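Local coordinates for protein acyl-CoA dehydrogenase FadE3 (Mycobacterium smegmatis, PDB 4IV6) that belongs to the acyl-CoA dehydrogenase family of flavoproteins and carries dihydroflavine-adenine dinucleotide in its pocket, at residues G64-S67 and M68-V72; I44-M47 and K48-I52. All blocks are in the same frame, centred on the assembly; numbering follows the deposited sequence.

Contact 1: residues G64-S67 and M68-V72; sequences GAVS and MPCYV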
ATOM      1  N   GLY B  64       1.701  22.174  38.303  1.00 38.44           N
ATOM      2  CA  GLY B  64       1.833  22.761  36.951  1.00 35.50           C
ATOM      3  C   GLY B  64       1.501  21.834  35.759  1.00 35.54           C
ATOM      4  O   GLY B  64       1.933  20.674  35.684  1.00 30.76           O
ATOM      5  N   ALA B  65       0.716  22.378  34.829  1.00 34.33           N
ATOM      6  CA  ALA B  65       0.370  21.733  33.576  1.00 34.08           C
ATOM      7  C   ALA B  65       1.485  21.943  32.526  1.00 33.36           C
ATOM      8  O   ALA B  65       1.640  23.089  32.061  1.00 36.27           O
ATOM      9  CB  ALA B  65      -0.934  22.335  33.052  1.00 34.59           C
ATOM     10  N   VAL B  66       2.218  20.881  32.121  1.00 26.91           N
ATOM     11  CA  VAL B  66       3.233  21.053  31.075  1.00 24.19           C
ATOM     12  C   VAL B  66       2.546  21.426  29.738  1.00 22.59           C
ATOM     13  O   VAL B  66       1.339  21.225  29.559  1.00 21.85           O
ATOM     14  CB  VAL B  66       4.142  19.818  30.893  1.00 23.31           C
ATOM     15  CG1 VAL B  66       4.900  19.477  32.192  1.00 23.98           C
ATOM     16  CG2 VAL B  66       3.361  18.605  30.399  1.00 22.40           C
ATOM     17  N   SER B  67       3.300  21.993  28.811  1.00 20.77           N
ATOM     18  CA  SER B  67       2.752  22.268  27.497  1.00 20.04           C
ATOM     19  C   SER B  67       2.343  20.940  26.807  1.00 18.36           C
ATOM     20  O   SER B  67       2.827  19.867  27.155  1.00 17.35           O
ATOM     21  CB  SER B  67       3.801  22.993  26.656  1.00 20.54           C
ATOM     22  OG  SER B  67       4.857  22.109  26.286  1.00 19.84           O
ATOM     23  N   MET B  68       1.471  21.030  25.817  1.00 17.83           N
ATOM     24  CA  MET B  68       1.073  19.862  25.058  1.00 16.99           C
ATOM     25  C   MET B  68       2.245  19.255  24.274  1.00 16.77           C
ATOM     26  O   MET B  68       2.366  18.036  24.242  1.00 16.13           O
ATOM     27  CB  MET B  68      -0.100  20.156  24.143  1.00 17.33           C
ATOM     28  CG  MET B  68      -0.622  18.921  23.383  1.00 16.91           C
ATOM     29  SD  MET B  68      -1.124  17.521  24.418  1.00 17.00           S
ATOM     30  CE  MET B  68      -2.675  18.157  25.003  1.00 17.02           C
ATOM     31  N   PRO B  69       3.117  20.074  23.668  1.00 17.04           N
ATOM     32  CA  PRO B  69       4.291  19.439  23.062  1.00 17.14           C
ATOM     33  C   PRO B  69       5.127  18.638  24.069  1.00 17.07           C
ATOM     34  O   PRO B  69       5.645  17.573  23.736  1.00 16.77           O
ATOM     35  CB  PRO B  69       5.064  20.620  22.470  1.00 17.99           C
ATOM     36  CG  PRO B  69       3.983  21.606  22.151  1.00 18.61           C
ATOM     37  CD  PRO B  69       3.023  21.497  23.300  1.00 17.94           C
ATOM     38  N   CYS B  70       5.208  19.093  25.308  1.00 17.51           N
ATOM     39  CA  CYS B  70       5.955  18.343  26.322  1.00 17.57           C
ATOM     40  C   CYS B  70       5.184  17.080  26.670  1.00 17.14           C
ATOM     41  O   CYS B  70       5.759  15.992  26.766  1.00 16.92           O
ATOM     42  CB  CYS B  70       6.177  19.184  27.587  1.00 18.52           C
ATOM     43  SG  CYS B  70       6.860  18.241  28.979  1.00 18.83           S
ATOM     44  N   TYR B  71       3.880  17.221  26.834  1.00 16.93           N
ATOM     45  CA  TYR B  71       3.036  16.091  27.212  1.00 16.73           C
ATOM     46  C   TYR B  71       3.171  14.927  26.189  1.00 16.10           C
ATOM     47  O   TYR B  71       3.351  13.758  26.568  1.00 15.22           O
ATOM     48  CB  TYR B  71       1.571  16.525  27.342  1.00 17.03           C
ATOM     49  CG  TYR B  71       0.673  15.352  27.665  1.00 17.36           C
ATOM     50  CD1 TYR B  71       0.578  14.857  28.958  1.00 17.40           C
ATOM     51  CD2 TYR B  71      -0.035  14.715  26.671  1.00 17.38           C
ATOM     52  CE1 TYR B  71      -0.196  13.758  29.250  1.00 18.11           C
ATOM     53  CE2 TYR B  71      -0.839  13.633  26.957  1.00 17.66           C
ATOM     54  CZ  TYR B  71      -0.919  13.139  28.226  1.00 18.12           C
ATOM     55  OH  TYR B  71      -1.716  12.041  28.489  1.00 18.92           O
ATOM     56  N   VAL B  72       3.095  15.249  24.901  1.00 15.89           N
ATOM     57  CA  VAL B  72       3.162  14.193  23.880  1.00 15.86           C
ATOM     58  C   VAL B  72       4.525  13.517  23.880  1.00 16.05           C
ATOM     59  O   VAL B  72       4.620  12.316  23.670  1.00 15.61           O
ATOM     60  CB  VAL B  72       2.711  14.671  22.486  1.00 16.05           C
ATOM     61  CG1 VAL B  72       1.290  15.225  22.561  1.00 16.29           C
ATOM     62  CG2 VAL B  72       3.629  15.717  21.914  1.00 16.41           C
TER
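S67 and C70 meet where the chain enters helix 68-81, and the geometry identifies an N-cap: S67 OG accepts a hydrogen bond from C70 N at 3.2 Å. The torsion explains the reach, since chi1 of 72° places OG between the backbone N and the carbonyl carbon of S67, from where it reaches C70 N. P69, a proline, has no N-H to offer there; instead its ring lies beside the hydroxyl, P69 CD standing 3.6 Å from S67 OG. The N-H of M68 is taken by D310 OD1 of helix 282-310, so side-chain oxygens from two parts of the chain serve the start of the helix, and S67 N in turn bonds to E11 OE2 of helix 9-26.

An apolar contact joins the residue before the cap to the same turn. Followed outward, the V66 side chain first brings CB to 3.7 Å from C70 SG. At the branch, V66 CG2 lies 3.8 Å from C70 SG and V66 CG1 4.0 Å from the same sulfur, so the thiol meets all three carbons. V66 CG2 also lies 4.1 Å from Y71 CB. C70 SG is available for this because it stands anti to its own backbone N, chi1 171°, turned back toward the incoming loop. From CB onward the Y71 side chain leaves the contact, its hydroxyl bonding to T93 OG1, and the M68 side chain leaves it too, packing on V244 and L247 of helix 234-270 and on A306 and F309 of helix 282-310. The first main-chain bond of the helix runs from Y71 N to S67 O at 2.9 Å, the N-H...O angle being 158° and the donor lying in the carbonyl plane.

Contact 2: residues I44-M47 and K48-I52; sequences IETM and KEIGI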
ATOM      1  N   ILE B  44       4.486   1.913  38.059  1.00 19.10           N
ATOM      2  CA  ILE B  44       3.438   2.918  38.098  0.50 19.03           C
ATOM      3  C   ILE B  44       3.637   3.858  39.302  1.00 19.81           C
ATOM      4  O   ILE B  44       3.428   5.066  39.192  1.00 19.08           O
ATOM      5  CB  ILE B  44       2.038   2.265  38.057  0.50 18.75           C
ATOM      6  CG1 ILE B  44       1.765   1.767  36.632  0.50 18.21           C
ATOM      7  CG2 ILE B  44       0.960   3.261  38.444  0.50 18.65           C
ATOM      8  CD1 ILE B  44       0.447   1.048  36.462  0.50 17.96           C
ATOM      9  N   GLU B  45       4.085   3.311  40.421  1.00 21.12           N
ATOM     10  CA  GLU B  45       4.368   4.112  41.604  1.00 23.49           C
ATOM     11  C   GLU B  45       5.490   5.123  41.329  1.00 22.77           C
ATOM     12  O   GLU B  45       5.380   6.276  41.706  1.00 21.96           O
ATOM     13  CB  GLU B  45       4.700   3.197  42.780  1.00 25.71           C
ATOM     14  CG  GLU B  45       4.609   3.856  44.132  1.00 28.34           C
ATOM     15  CD  GLU B  45       3.200   4.341  44.491  1.00 29.27           C
ATOM     16  OE1 GLU B  45       2.159   3.794  44.050  1.00 28.57           O
ATOM     17  OE2 GLU B  45       3.160   5.308  45.251  1.00 32.51           O
ATOM     18  N   THR B  46       6.531   4.696  40.631  1.00 22.28           N
ATOM     19  CA  THR B  46       7.589   5.603  40.230  1.00 23.08           C
ATOM     20  C   THR B  46       7.023   6.673  39.293  1.00 22.46           C
ATOM     21  O   THR B  46       7.390   7.834  39.378  1.00 22.47           O
ATOM     22  CB  THR B  46       8.753   4.848  39.555  1.00 24.02           C
ATOM     23  OG1 THR B  46       9.302   3.895  40.484  1.00 24.66           O
ATOM     24  CG2 THR B  46       9.844   5.816  39.094  1.00 24.34           C
ATOM     25  N   MET B  47       6.092   6.295  38.422  1.00 21.45           N
ATOM     26  CA  MET B  47       5.442   7.285  37.552  1.00 21.13           C
ATOM     27  C   MET B  47       4.681   8.316  38.347  1.00 21.16           C
ATOM     28  O   MET B  47       4.744   9.516  38.054  1.00 21.08           O
ATOM     29  CB  MET B  47       4.520   6.608  36.536  1.00 20.26           C
ATOM     30  CG  MET B  47       5.322   5.827  35.512  1.00 20.51           C
ATOM     31  SD  MET B  47       4.322   4.672  34.563  1.00 20.23           S
ATOM     32  CE  MET B  47       3.095   5.761  33.870  1.00 19.86           C
ATOM     33  N   LYS B  48       3.996   7.871  39.387  1.00 22.00           N
ATOM     34  CA  LYS B  48       3.335   8.817  40.273  1.00 22.49           C
ATOM     35  C   LYS B  48       4.334   9.841  40.879  1.00 23.88           C
ATOM     36  O   LYS B  48       4.079  11.048  40.842  1.00 23.33           O
ATOM     37  CB  LYS B  48       2.589   8.086  41.376  1.00 23.03           C
ATOM     38  CG  LYS B  48       1.438   7.230  40.885  1.00 22.40           C
ATOM     39  CD  LYS B  48       0.736   6.570  42.052  1.00 23.08           C
ATOM     40  CE  LYS B  48      -0.312   5.627  41.531  1.00 23.38           C
ATOM     41  NZ  LYS B  48      -1.204   5.161  42.597  1.00 24.04           N
ATOM     42  N   GLU B  49       5.457   9.368  41.404  1.00 25.02           N
ATOM     43  CA  GLU B  49       6.469  10.248  42.017  1.00 27.40           C
ATOM     44  C   GLU B  49       7.052  11.256  41.007  1.00 26.53           C
ATOM     45  O   GLU B  49       7.280  12.416  41.320  1.00 25.88           O
ATOM     46  CB  GLU B  49       7.599   9.402  42.618  1.00 30.35           C
ATOM     47  CG  GLU B  49       7.141   8.464  43.739  1.00 33.78           C
ATOM     48  CD  GLU B  49       8.106   7.304  44.065  1.00 36.69           C
ATOM     49  OE1 GLU B  49       9.160   7.121  43.387  1.00 37.50           O
ATOM     50  OE2 GLU B  49       7.769   6.546  45.015  1.00 39.97           O
ATOM     51  N   ILE B  50       7.294  10.770  39.797  1.00 26.13           N
ATOM     52  CA  ILE B  50       7.781  11.586  38.675  0.50 25.88           C
ATOM     53  C   ILE B  50       6.818  12.741  38.367  1.00 25.30           C
ATOM     54  O   ILE B  50       7.227  13.766  37.868  1.00 24.90           O
ATOM     55  CB  ILE B  50       7.937  10.707  37.402  0.50 25.78           C
ATOM     56  CG1 ILE B  50       9.170   9.821  37.512  0.50 26.34           C
ATOM     57  CG2 ILE B  50       8.054  11.542  36.127  0.50 25.77           C
ATOM     58  CD1 ILE B  50       9.325   8.890  36.338  0.50 25.24           C
ATOM     59  N   GLY B  51       5.527  12.557  38.657  1.00 23.82           N
ATOM     60  CA  GLY B  51       4.500  13.574  38.331  1.00 22.96           C
ATOM     61  C   GLY B  51       3.650  13.244  37.089  1.00 21.67           C
ATOM     62  O   GLY B  51       2.910  14.100  36.608  1.00 20.43           O
ATOM     63  N   ILE B  52       3.732  12.012  36.577  1.00 20.94           N
ATOM     64  CA  ILE B  52       3.065  11.646  35.315  1.00 20.46           C
ATOM     65  C   ILE B  52       1.534  11.878  35.353  1.00 19.82           C
ATOM     66  O   ILE B  52       0.892  12.264  34.345  1.00 19.09           O
ATOM     67  CB  ILE B  52       3.330  10.157  34.958  1.00 21.42           C
ATOM     68  CG1 ILE B  52       4.811   9.850  34.732  1.00 22.27           C
ATOM     69  CG2 ILE B  52       2.531   9.718  33.731  1.00 20.61           C
ATOM     70  CD1 ILE B  52       5.446  10.611  33.592  1.00 22.83           C
TER
HETATM   71  O   HOH W   1      10.620   4.996  42.483  1.00 49.29           O
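M47 O is approached by two N-H groups as helix 41-50 ends. I52 N donates to M47 O at 3.1 Å with an N-H...O angle of 160°, while G51 N adds a weak bond to the same oxygen at 3.2 Å, bent to 128°. G51 N also bonds to K48 O, 3.0 Å away. The bonds from I52 N to M47 O and from G51 N to K48 O, together with the positive phi of G51, 103°, define a Schellman motif, which turns the chain out of the helix and folds I52 back over M47. The apolar part of that return is seen in I52 CG1, 3.7 Å from M47 CB. Bent at its chi3, the M47 chain also carries CE to 4.0 Å from I52 CG2, and both side chains continue onto L78 of helix 68-81.

On the outer side of the same helix the contacts are polar. K48, extended beyond CG, runs across the E45 carboxylate; its NZ makes a long salt bridge of 3.9 Å to E45 OE1 and a hydrogen bond to G118 O. A water connects the next pair along, lying 2.6 Å from T46 OG1 and donating to E49 OE1 at 2.7 Å. T46 OG1 also bonds to E42 O, one turn back.

How the contacts relate
From the N terminus the chain passes through helix 9-26 before helix 41-50, where contact 2 closes the C-terminal turn; the loop that follows then runs to contact 1, which opens helix 68-81. Both are local, in series, and neither crosses nor encloses the other. Their centres lie about 16 Å apart and their nearest atoms about 5 Å, without touching. They are related in two ways: I52 of contact 2 packs on V74 and L78, farther along the helix that contact 1 starts, and helix 9-26 meets both, its I14 touching I50 and C70. Contact 1 further reaches helices 234-270 and 282-310, joining this N-terminal region to the C-terminal helices.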